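Local coordinates for probable transcriptional regulator (Rhodococcus jostii, PDB 3ON2), which probably binds DNA as a TetR-family transcriptional regulator, though its specific function is unknown, at residues R77-A82 with A91-A96; A130-T135 with R155-A160; F161-G166 with T186-T191. One frame throughout, in Å; residues are numbered along the deposited sequence.

Interaction 1: residues R77-A82 with A91-A96; sequences RAVEEA and AALAGA
Ala78 and Ala96 meet methyl to methyl, their CB atoms 3.5 Å apart, where the end of helix 56-81 lies against helix 86-103. Ala92, one turn before Ala96, also points toward the facing helix. Its CB lies 3.6 Å from the carbonyl oxygen O of Ala78 and 3.7 Å from CB of Ala82, so a single methyl packs against both backbone and side chain. Ala82 is the first residue to leave helical geometry, and its methyl extends the apolar seam just past the end of the helix. With alanines at two successive turns on each side, the backbones come close: the CA atoms of Ala78 and Ala92 are 5.6 Å apart and the segment axes approach to 8.5 Å.

The two helices form a roughly antiparallel helical hairpin, with 140° between the N-to-C directions of the segments. Helix 56-81 probably corresponds to the helix that links the DNA-binding domain to the C-terminal domain in TetR-family proteins, and here it packs on helix 86-103.

Beside the alanine seam lies a larger pair, Val79 and Leu93. The two branched chains meet at a slant, with CG2 of Val79 3.7 Å from CD2 of Leu93 and nearly as close to its CG. The Val79 torsion places CG1 anti to the backbone N (chi1 170°) and leaves CG2, beside that N, as the branch that touches leucine. Both residues also pack on Ile138 of helix 122-144. Leu93 belongs to the pocket occupied by a polyether molecule, its side chain about 4 Å from that ligand.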
ATOM      1  N   ARG A  77       6.190  -5.447  -8.966  0.50 16.68           N
ATOM      2  CA  ARG A  77       7.314  -6.371  -8.791  0.50 16.81           C
ATOM      3  C   ARG A  77       6.858  -7.803  -8.511  0.50 16.84           C
ATOM      4  O   ARG A  77       7.445  -8.775  -9.014  0.50 16.84           O
ATOM      5  CB  ARG A  77       8.248  -5.873  -7.687  0.50 16.61           C
ATOM      6  CG  ARG A  77       8.967  -4.595  -8.065  0.50 16.19           C
ATOM      7  CD  ARG A  77      10.105  -4.317  -7.100  0.50 15.19           C
ATOM      8  NE  ARG A  77       9.611  -4.153  -5.735  0.50 13.53           N
ATOM      9  CZ  ARG A  77       9.407  -2.976  -5.159  0.50 14.11           C
ATOM     10  NH1 ARG A  77       8.949  -2.913  -3.915  0.50 13.27           N
ATOM     11  NH2 ARG A  77       9.696  -1.857  -5.824  0.50 14.98           N
ATOM     12  N   ALA A  78       5.808  -7.936  -7.715  1.00 17.06           N
ATOM     13  CA  ALA A  78       5.270  -9.246  -7.422  1.00 17.61           C
ATOM     14  C   ALA A  78       4.825  -9.930  -8.711  1.00 18.02           C
ATOM     15  O   ALA A  78       5.085 -11.114  -8.909  1.00 17.98           O
ATOM     16  CB  ALA A  78       4.109  -9.138  -6.438  1.00 17.62           C
ATOM     17  N   VAL A  79       4.127  -9.188  -9.564  1.00 18.90           N
ATOM     18  CA  VAL A  79       3.709  -9.703 -10.876  1.00 20.80           C
ATOM     19  C   VAL A  79       4.930 -10.104 -11.750  1.00 21.88           C
ATOM     20  O   VAL A  79       5.000 -11.221 -12.256  1.00 23.07           O
ATOM     21  CB  VAL A  79       2.733  -8.705 -11.579  1.00 20.83           C
ATOM     22  CG1 VAL A  79       2.482  -9.086 -13.047  1.00 21.25           C
ATOM     23  CG2 VAL A  79       1.415  -8.653 -10.795  1.00 20.69           C
ATOM     24  N   GLU A  80       5.904  -9.212 -11.880  1.00 22.44           N
ATOM     25  CA  GLU A  80       7.152  -9.517 -12.588  1.00 23.36           C
ATOM     26  C   GLU A  80       7.903 -10.758 -12.069  1.00 22.42           C
ATOM     27  O   GLU A  80       8.500 -11.495 -12.852  1.00 21.92           O
ATOM     28  CB  GLU A  80       8.095  -8.322 -12.481  1.00 24.59           C
ATOM     29  CG  GLU A  80       7.881  -7.268 -13.515  1.00 29.99           C
ATOM     30  CD  GLU A  80       8.781  -7.473 -14.709  1.00 36.07           C
ATOM     31  OE1 GLU A  80       8.760  -8.581 -15.299  1.00 40.00           O
ATOM     32  OE2 GLU A  80       9.527  -6.527 -15.059  1.00 39.93           O
ATOM     33  N   GLU A  81       7.932 -10.953 -10.750  1.00 21.64           N
ATOM     34  CA  GLU A  81       8.632 -12.101 -10.158  1.00 20.56           C
ATOM     35  C   GLU A  81       7.950 -13.433 -10.525  1.00 20.59           C
ATOM     36  O   GLU A  81       8.612 -14.461 -10.686  1.00 19.93           O
ATOM     37  CB  GLU A  81       8.680 -11.943  -8.630  1.00 20.62           C
ATOM     38  CG  GLU A  81       9.185 -13.149  -7.852  1.00 20.65           C
ATOM     39  CD  GLU A  81       9.216 -12.867  -6.370  1.00 21.77           C
ATOM     40  OE1 GLU A  81      10.202 -12.244  -5.907  1.00 20.44           O
ATOM     41  OE2 GLU A  81       8.248 -13.246  -5.674  1.00 22.33           O
ATOM     42  N   ALA A  82       6.619 -13.402 -10.615  1.00 20.81           N
ATOM     43  CA  ALA A  82       5.804 -14.601 -10.722  1.00 21.06           C
ATOM     44  C   ALA A  82       5.694 -15.067 -12.164  1.00 21.72           C
ATOM     45  O   ALA A  82       5.906 -14.299 -13.116  1.00 21.14           O
ATOM     46  CB  ALA A  82       4.402 -14.337 -10.142  1.00 20.72           C
ATOM     47  N   ALA A  91      -2.065 -15.158  -6.812  1.00 17.12           N
ATOM     48  CA  ALA A  91      -1.343 -15.572  -5.615  1.00 17.56           C
ATOM     49  C   ALA A  91      -0.215 -14.598  -5.237  1.00 17.19           C
ATOM     50  O   ALA A  91      -0.064 -14.239  -4.062  1.00 17.32           O
ATOM     51  CB  ALA A  91      -0.805 -17.013  -5.761  1.00 17.61           C
ATOM     52  N   ALA A  92       0.568 -14.157  -6.216  1.00 16.53           N
ATOM     53  CA  ALA A  92       1.666 -13.232  -5.925  1.00 15.84           C
ATOM     54  C   ALA A  92       1.184 -11.870  -5.437  1.00 15.52           C
ATOM     55  O   ALA A  92       1.795 -11.294  -4.532  1.00 15.25           O
ATOM     56  CB  ALA A  92       2.591 -13.052  -7.138  1.00 15.52           C
ATOM     57  N   LEU A  93       0.123 -11.340  -6.051  1.00 15.21           N
ATOM     58  CA  LEU A  93      -0.420 -10.051  -5.627  1.00 15.05           C
ATOM     59  C   LEU A  93      -0.913 -10.116  -4.195  1.00 15.20           C
ATOM     60  O   LEU A  93      -0.706  -9.180  -3.442  1.00 16.19           O
ATOM     61  CB  LEU A  93      -1.577  -9.593  -6.516  1.00 14.77           C
ATOM     62  CG  LEU A  93      -1.190  -9.032  -7.885  1.00 15.74           C
ATOM     63  CD1 LEU A  93      -2.457  -8.889  -8.695  1.00 18.68           C
ATOM     64  CD2 LEU A  93      -0.462  -7.682  -7.811  1.00 15.80           C
ATOM     65  N   ALA A  94      -1.592 -11.202  -3.831  1.00 14.02           N
ATOM     66  CA  ALA A  94      -2.146 -11.319  -2.477  1.00 14.91           C
ATOM     67  C   ALA A  94      -1.052 -11.319  -1.440  1.00 14.87           C
ATOM     68  O   ALA A  94      -1.116 -10.569  -0.485  1.00 15.36           O
ATOM     69  CB  ALA A  94      -2.982 -12.578  -2.346  1.00 13.82           C
ATOM     70  N   GLY A  95      -0.075 -12.199  -1.621  1.00 14.86           N
ATOM     71  CA  GLY A  95       1.077 -12.295  -0.726  1.00 14.13           C
ATOM     72  C   GLY A  95       1.837 -10.981  -0.611  1.00 13.74           C
ATOM     73  O   GLY A  95       2.210 -10.585   0.495  1.00 13.51           O
ATOM     74  N   ALA A  96       2.052 -10.295  -1.740  1.00 13.44           N
ATOM     75  CA  ALA A  96       2.707  -8.976  -1.720  1.00 13.13           C
ATOM     76  C   ALA A  96       1.899  -7.909  -0.990  1.00 13.07           C
ATOM     77  O   ALA A  96       2.465  -7.052  -0.299  1.00 13.31           O
ATOM     78  CB  ALA A  96       3.021  -8.490  -3.143  1.00 13.55           C
TER

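Interaction 2: residues A130-T135 with R155-A160; sequences ASMDLT and RIALVA
The methyl group of Ala157 packs against two side chains of helix 122-144, Met132 and Thr135. Met132, present as selenomethionine, brings its SE atom to 3.9 Å from CB of Ala157. Its chain leaves the backbone with CG anti to N (chi1 179°), then bends at the next two torsions, which swings the selenium and the terminal methyl toward helix 153-172. There CE makes a looser contact with Leu158, lying 4.4 Å from its CD1 at the more exposed margin.

Thr135 has two conformers; in the one described here its methyl CG2 is 3.9 Å from CB of Ala157, and OG1 is turned back along its own helix, in a weak and tentative 3.3 Å hydrogen bond to the carbonyl O of Ser131. The CA atoms of Thr135 and Ala157 are the nearest pair across the contact, at 6.2 Å.

The segments cross steeply, at 112°, with their axes 9.9 Å apart, and both belong to the helical ligand-binding domain of the TetR fold. Ala157 also touches Val136, while Met132, Thr135 and Ala160 line the pocket that holds a polyether; the side chain of Thr135 is about 3 Å from the bound polyether. Joined by methyl groups and the thioether-like end of Met132, where selenium stands in for sulfur, the two segments associate through dispersion and shape, without the directional constraint of a polar bond between them.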
ATOM      1  N   ALA A 130      -4.450   3.997  -8.718  1.00 26.69           N
ATOM      2  CA  ALA A 130      -3.466   3.235  -9.515  1.00 26.22           C
ATOM      3  C   ALA A 130      -3.192   1.817  -9.008  1.00 25.64           C
ATOM      4  O   ALA A 130      -3.073   0.884  -9.813  1.00 25.20           O
ATOM      5  CB  ALA A 130      -2.136   4.026  -9.645  1.00 26.72           C
ATOM      6  N   SER A 131      -3.080   1.665  -7.682  1.00 25.13           N
ATOM      7  CA  SER A 131      -2.870   0.358  -7.062  1.00 25.07           C
ATOM      8  C   SER A 131      -4.057  -0.545  -7.433  1.00 24.36           C
ATOM      9  O   SER A 131      -3.885  -1.707  -7.827  1.00 23.93           O
ATOM     10  CB  SER A 131      -2.702   0.503  -5.519  1.00 25.95           C
ATOM     11  OG  SER A 131      -1.778   1.558  -5.108  1.00 27.34           O
HETATM   12  N   MSE A 132      -5.266  -0.002  -7.337  1.00 23.75           N
HETATM   13  CA  MSE A 132      -6.464  -0.777  -7.640  1.00 24.14           C
HETATM   14  C   MSE A 132      -6.585  -1.108  -9.126  1.00 24.46           C
HETATM   15  O   MSE A 132      -6.922  -2.236  -9.470  1.00 24.61           O
HETATM   16  CB  MSE A 132      -7.739  -0.081  -7.122  1.00 24.47           C
HETATM   17  CG  MSE A 132      -9.056  -0.855  -7.442  1.00 25.42           C
HETATM   18 SE   MSE A 132      -9.199  -2.638  -6.605  1.00 27.27          SE
HETATM   19  CE  MSE A 132      -9.403  -2.048  -4.758  1.00 25.22           C
ATOM     20  N   ASP A 133      -6.298  -0.127  -9.997  1.00 25.06           N
ATOM     21  CA  ASP A 133      -6.284  -0.313 -11.471  1.00 24.92           C
ATOM     22  C   ASP A 133      -5.401  -1.469 -11.917  1.00 23.95           C
ATOM     23  O   ASP A 133      -5.803  -2.278 -12.763  1.00 23.00           O
ATOM     24  CB  ASP A 133      -5.825   0.978 -12.185  1.00 26.03           C
ATOM     25  CG  ASP A 133      -6.885   2.064 -12.189  1.00 28.94           C
ATOM     26  OD1 ASP A 133      -8.027   1.817 -11.734  1.00 31.50           O
ATOM     27  OD2 ASP A 133      -6.561   3.190 -12.649  1.00 33.61           O
ATOM     28  N   LEU A 134      -4.203  -1.540 -11.335  0.50 23.51           N
ATOM     29  CA  LEU A 134      -3.274  -2.658 -11.532  0.50 23.28           C
ATOM     30  C   LEU A 134      -3.976  -4.008 -11.316  0.50 23.10           C
ATOM     31  O   LEU A 134      -3.954  -4.889 -12.180  0.50 22.99           O
ATOM     32  CB  LEU A 134      -2.089  -2.511 -10.568  0.50 23.27           C
ATOM     33  CG  LEU A 134      -0.871  -3.431 -10.678  0.50 22.75           C
ATOM     34  CD1 LEU A 134      -1.183  -4.807 -10.118  0.50 20.93           C
ATOM     35  CD2 LEU A 134      -0.407  -3.523 -12.125  0.50 22.52           C
ATOM     36  N   THR A 135      -4.622  -4.149 -10.165  0.50 22.86           N
ATOM     37  CA  THR A 135      -5.345  -5.366  -9.824  0.50 22.28           C
ATOM     38  C   THR A 135      -6.469  -5.659 -10.812  0.50 22.66           C
ATOM     39  O   THR A 135      -6.626  -6.795 -11.254  0.50 22.26           O
ATOM     40  CB  THR A 135      -5.936  -5.242  -8.411  0.50 22.00           C
ATOM     41  OG1 THR A 135      -4.896  -4.858  -7.507  0.50 21.88           O
ATOM     42  CG2 THR A 135      -6.560  -6.544  -7.958  0.50 20.38           C
ATOM     43  N   ARG A 155     -15.553  -5.434  -9.332  1.00 19.51           N
ATOM     44  CA  ARG A 155     -16.151  -6.113  -8.173  1.00 19.00           C
ATOM     45  C   ARG A 155     -15.301  -7.318  -7.731  1.00 18.76           C
ATOM     46  O   ARG A 155     -15.159  -7.574  -6.512  1.00 18.86           O
ATOM     47  CB  ARG A 155     -17.602  -6.566  -8.440  1.00 19.34           C
ATOM     48  CG  ARG A 155     -18.611  -5.423  -8.538  1.00 20.38           C
ATOM     49  CD  ARG A 155     -18.645  -4.573  -7.261  1.00 20.21           C
ATOM     50  NE  ARG A 155     -19.396  -3.336  -7.508  1.00 22.50           N
ATOM     51  CZ  ARG A 155     -20.708  -3.209  -7.353  1.00 23.61           C
ATOM     52  NH1 ARG A 155     -21.434  -4.243  -6.920  1.00 25.73           N
ATOM     53  NH2 ARG A 155     -21.296  -2.044  -7.610  1.00 23.59           N
ATOM     54  N   ILE A 156     -14.753  -8.047  -8.712  1.00 18.01           N
ATOM     55  CA  ILE A 156     -13.872  -9.192  -8.440  1.00 17.40           C
ATOM     56  C   ILE A 156     -12.635  -8.691  -7.699  1.00 17.13           C
ATOM     57  O   ILE A 156     -12.253  -9.229  -6.647  1.00 17.42           O
ATOM     58  CB  ILE A 156     -13.499  -9.949  -9.737  1.00 17.74           C
ATOM     59  CG1 ILE A 156     -14.748 -10.624 -10.331  1.00 17.84           C
ATOM     60  CG2 ILE A 156     -12.392 -11.004  -9.481  1.00 17.41           C
ATOM     61  CD1 ILE A 156     -14.534 -11.230 -11.788  1.00 18.86           C
ATOM     62  N   ALA A 157     -12.027  -7.643  -8.233  1.00 16.24           N
ATOM     63  CA  ALA A 157     -10.865  -7.036  -7.601  1.00 16.20           C
ATOM     64  C   ALA A 157     -11.184  -6.538  -6.187  1.00 15.81           C
ATOM     65  O   ALA A 157     -10.353  -6.667  -5.282  1.00 15.59           O
ATOM     66  CB  ALA A 157     -10.331  -5.908  -8.478  1.00 15.90           C
ATOM     67  N   LEU A 158     -12.380  -5.976  -6.004  1.00 15.36           N
ATOM     68  CA  LEU A 158     -12.817  -5.455  -4.724  1.00 16.08           C
ATOM     69  C   LEU A 158     -12.991  -6.571  -3.677  1.00 16.29           C
ATOM     70  O   LEU A 158     -12.608  -6.400  -2.504  1.00 16.77           O
ATOM     71  CB  LEU A 158     -14.114  -4.638  -4.885  1.00 16.50           C
ATOM     72  CG  LEU A 158     -14.555  -3.848  -3.646  1.00 16.39           C
ATOM     73  CD1 LEU A 158     -13.446  -2.919  -3.194  1.00 17.15           C
ATOM     74  CD2 LEU A 158     -15.869  -3.089  -3.912  1.00 19.14           C
ATOM     75  N   VAL A 159     -13.538  -7.714  -4.096  1.00 15.98           N
ATOM     76  CA  VAL A 159     -13.660  -8.848  -3.184  1.00 15.48           C
ATOM     77  C   VAL A 159     -12.264  -9.329  -2.774  1.00 15.33           C
ATOM     78  O   VAL A 159     -12.025  -9.607  -1.590  1.00 15.49           O
ATOM     79  CB  VAL A 159     -14.519 -10.002  -3.758  1.00 14.65           C
ATOM     80  CG1 VAL A 159     -14.366 -11.273  -2.908  1.00 13.63           C
ATOM     81  CG2 VAL A 159     -15.994  -9.566  -3.802  1.00 15.07           C
ATOM     82  N   ALA A 160     -11.340  -9.376  -3.739  1.00 14.87           N
ATOM     83  CA  ALA A 160      -9.949  -9.754  -3.437  1.00 14.83           C
ATOM     84  C   ALA A 160      -9.294  -8.793  -2.425  1.00 14.34           C
ATOM     85  O   ALA A 160      -8.623  -9.231  -1.477  1.00 14.48           O
ATOM     86  CB  ALA A 160      -9.105  -9.839  -4.735  1.00 14.36           C
TER

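Interaction 3: residues F161-G166 with T186-T191; sequences FATFHG and TAASDT
Near the end of the helical ligand-binding domain of this TetR-type protein, helices 153-172 and 181-196 pack as an almost antiparallel pair, and Phe164 reaches across to Ala188 and Ser189. The short segments run at 168° to each other with axes 10.7 Å apart, a separation bridged by the Phe164 ring together with the methyls of Thr163 and Ala188. CE1 of Phe164 lies 3.7 Å from CB of Ala188, which approaches the ring obliquely. CZ is 3.3 Å from OG of Ser189, also oblique to the ring, while the backbone N of Ser189 lies at the ring edge, in plane. The serine hydroxyl has its polar partner one turn back, in a hydrogen bond to Val185 O, so its contact with the ring is packing.

Thr163 completes the apolar patch. Rotation about its first side-chain bond (chi1 -59°) sets OG1 beside the backbone N and CG2 opposite it, which carries the methyl 4.0 Å above the Phe164 ring plane, over its centre, and to 3.8 Å from CB of Ala188; OG1 bonds instead to Val159 O. Ala188 CB thus touches both the threonine methyl and CE1 of the ring. Replacing Phe164 with an alanine would probably open a gap between the helices, leaving the Ala188 methyl and the Thr163 methyl without the ring they pack on.

Phe164 lines the polyether pocket, its side chain about 4 Å from the bound molecule. Helix 86-103 packs against this pair: Val98 touches the ring, and Arg87 forms a salt bridge with Asp190 of helix 181-196.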
ATOM      1  N   PHE A 161      -9.463  -7.491  -2.645  1.00 13.52           N
ATOM      2  CA  PHE A 161      -8.915  -6.472  -1.738  1.00 13.37           C
ATOM      3  C   PHE A 161      -9.471  -6.620  -0.317  1.00 12.63           C
ATOM      4  O   PHE A 161      -8.705  -6.602   0.632  1.00 11.96           O
ATOM      5  CB  PHE A 161      -9.179  -5.072  -2.289  1.00 13.39           C
ATOM      6  CG  PHE A 161      -8.755  -3.938  -1.377  1.00 14.57           C
ATOM      7  CD1 PHE A 161      -7.539  -3.958  -0.697  1.00 16.11           C
ATOM      8  CD2 PHE A 161      -9.545  -2.798  -1.288  1.00 15.58           C
ATOM      9  CE1 PHE A 161      -7.138  -2.884   0.106  1.00 16.10           C
ATOM     10  CE2 PHE A 161      -9.173  -1.723  -0.489  1.00 16.39           C
ATOM     11  CZ  PHE A 161      -7.973  -1.756   0.213  1.00 17.38           C
ATOM     12  N   ALA A 162     -10.784  -6.816  -0.195  1.00 11.98           N
ATOM     13  CA  ALA A 162     -11.424  -6.992   1.104  1.00 12.79           C
ATOM     14  C   ALA A 162     -10.871  -8.235   1.784  1.00 12.97           C
ATOM     15  O   ALA A 162     -10.602  -8.217   2.997  1.00 13.69           O
ATOM     16  CB  ALA A 162     -12.925  -7.114   0.959  1.00 11.61           C
ATOM     17  N   THR A 163     -10.741  -9.308   1.014  1.00 11.94           N
ATOM     18  CA  THR A 163     -10.196 -10.552   1.544  1.00 12.35           C
ATOM     19  C   THR A 163      -8.802 -10.365   2.127  1.00 12.01           C
ATOM     20  O   THR A 163      -8.564 -10.726   3.294  1.00 12.11           O
ATOM     21  CB  THR A 163     -10.162 -11.659   0.493  1.00 13.34           C
ATOM     22  OG1 THR A 163     -11.503 -11.884   0.028  1.00 14.47           O
ATOM     23  CG2 THR A 163      -9.559 -12.970   1.108  1.00 11.72           C
ATOM     24  N   PHE A 164      -7.889  -9.809   1.341  1.00 11.79           N
ATOM     25  CA  PHE A 164      -6.498  -9.719   1.804  1.00 12.02           C
ATOM     26  C   PHE A 164      -6.239  -8.543   2.745  1.00 11.53           C
ATOM     27  O   PHE A 164      -5.386  -8.650   3.646  1.00 11.57           O
ATOM     28  CB  PHE A 164      -5.505  -9.898   0.622  1.00 12.43           C
ATOM     29  CG  PHE A 164      -5.683 -11.231  -0.029  1.00 12.54           C
ATOM     30  CD1 PHE A 164      -5.238 -12.391   0.612  1.00 11.79           C
ATOM     31  CD2 PHE A 164      -6.419 -11.356  -1.206  1.00 12.62           C
ATOM     32  CE1 PHE A 164      -5.476 -13.646   0.066  1.00 12.14           C
ATOM     33  CE2 PHE A 164      -6.646 -12.628  -1.772  1.00 13.65           C
ATOM     34  CZ  PHE A 164      -6.166 -13.758  -1.125  1.00 12.48           C
ATOM     35  N   HIS A 165      -6.983  -7.446   2.596  1.00 10.59           N
ATOM     36  CA  HIS A 165      -6.963  -6.441   3.651  1.00 11.41           C
ATOM     37  C   HIS A 165      -7.562  -6.985   4.963  1.00 11.04           C
ATOM     38  O   HIS A 165      -7.115  -6.610   6.046  1.00 11.46           O
ATOM     39  CB  HIS A 165      -7.665  -5.145   3.250  1.00 11.42           C
ATOM     40  CG  HIS A 165      -7.426  -4.026   4.215  1.00 12.73           C
ATOM     41  ND1 HIS A 165      -6.180  -3.461   4.395  1.00 14.30           N
ATOM     42  CD2 HIS A 165      -8.260  -3.380   5.066  1.00 13.59           C
ATOM     43  CE1 HIS A 165      -6.253  -2.524   5.324  1.00 14.31           C
ATOM     44  NE2 HIS A 165      -7.506  -2.442   5.735  1.00 13.61           N
ATOM     45  N   GLY A 166      -8.596  -7.817   4.864  1.00 10.44           N
ATOM     46  CA  GLY A 166      -9.148  -8.496   6.047  1.00 11.14           C
ATOM     47  C   GLY A 166      -8.121  -9.379   6.753  1.00 11.36           C
ATOM     48  O   GLY A 166      -7.982  -9.302   7.957  1.00 12.18           O
ATOM     49  N   THR A 186      -2.630 -18.122   1.650  1.00 15.53           N
ATOM     50  CA  THR A 186      -2.668 -19.198   0.632  1.00 16.24           C
ATOM     51  C   THR A 186      -4.019 -19.874   0.573  1.00 15.58           C
ATOM     52  O   THR A 186      -4.551 -20.073  -0.522  1.00 14.85           O
ATOM     53  CB  THR A 186      -1.551 -20.251   0.857  1.00 16.60           C
ATOM     54  OG1 THR A 186      -0.293 -19.584   0.763  1.00 17.57           O
ATOM     55  CG2 THR A 186      -1.578 -21.313  -0.231  1.00 18.42           C
ATOM     56  N   ALA A 187      -4.611 -20.165   1.741  1.00 15.43           N
ATOM     57  CA  ALA A 187      -5.926 -20.801   1.747  1.00 14.79           C
ATOM     58  C   ALA A 187      -6.955 -19.853   1.116  1.00 14.52           C
ATOM     59  O   ALA A 187      -7.786 -20.277   0.301  1.00 15.03           O
ATOM     60  CB  ALA A 187      -6.344 -21.188   3.163  1.00 14.12           C
ATOM     61  N   ALA A 188      -6.888 -18.574   1.474  1.00 13.40           N
ATOM     62  CA  ALA A 188      -7.797 -17.570   0.902  1.00 13.79           C
ATOM     63  C   ALA A 188      -7.608 -17.433  -0.632  1.00 13.91           C
ATOM     64  O   ALA A 188      -8.593 -17.324  -1.388  1.00 13.66           O
ATOM     65  CB  ALA A 188      -7.602 -16.203   1.599  1.00 13.11           C
ATOM     66  N   SER A 189      -6.357 -17.440  -1.083  1.00 14.73           N
ATOM     67  CA  SER A 189      -6.048 -17.412  -2.540  1.00 15.88           C
ATOM     68  C   SER A 189      -6.563 -18.609  -3.310  1.00 16.86           C
ATOM     69  O   SER A 189      -7.129 -18.425  -4.395  1.00 17.78           O
ATOM     70  CB  SER A 189      -4.538 -17.234  -2.834  1.00 15.80           C
ATOM     71  OG  SER A 189      -4.098 -15.950  -2.415  1.00 16.88           O
ATOM     72  N   ASP A 190      -6.360 -19.819  -2.773  1.00 17.04           N
ATOM     73  CA  ASP A 190      -6.875 -21.045  -3.410  1.00 17.99           C
ATOM     74  C   ASP A 190      -8.406 -21.058  -3.489  1.00 17.70           C
ATOM     75  O   ASP A 190      -8.986 -21.441  -4.508  1.00 17.57           O
ATOM     76  CB  ASP A 190      -6.386 -22.298  -2.676  1.00 18.90           C
ATOM     77  CG  ASP A 190      -4.872 -22.512  -2.808  1.00 22.27           C
ATOM     78  OD1 ASP A 190      -4.238 -21.892  -3.710  1.00 23.87           O
ATOM     79  OD2 ASP A 190      -4.314 -23.318  -2.003  1.00 24.91           O
ATOM     80  N   THR A 191      -9.065 -20.629  -2.415  1.00 16.85           N
ATOM     81  CA  THR A 191     -10.518 -20.662  -2.372  1.00 17.24           C
ATOM     82  C   THR A 191     -11.094 -19.609  -3.337  1.00 16.68           C
ATOM     83  O   THR A 191     -12.046 -19.887  -4.073  1.00 17.16           O
ATOM     84  CB  THR A 191     -11.017 -20.452  -0.924  1.00 17.22           C
ATOM     85  OG1 THR A 191     -10.455 -21.482  -0.085  1.00 20.84           O
ATOM     86  CG2 THR A 191     -12.513 -20.532  -0.851  1.00 17.87           C
TER

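Overall arrangement
The three contacts lie 13 to 14 Å apart, centre to centre, and touch one another around the polyether pocket. Interaction 1 meets interaction 2 where, in one of two conformers of Leu134, its CD1 lies 3.8 Å from Leu93 CD2, and meets interaction 3 through Ala94, whose CB is 3.6 Å from CZ of Phe164. Interactions 2 and 3 use adjoining segments of helix 153-172 and join where CE of Met132 approaches CD2 of Phe161 at 3.6 Å. Each contact contributes pocket residues, among them Leu93, Thr135 and Phe164. The bound polyether probably comes from the crystallisation liquor, but its position is consistent with a ligand pocket as in other TetR-family regulators.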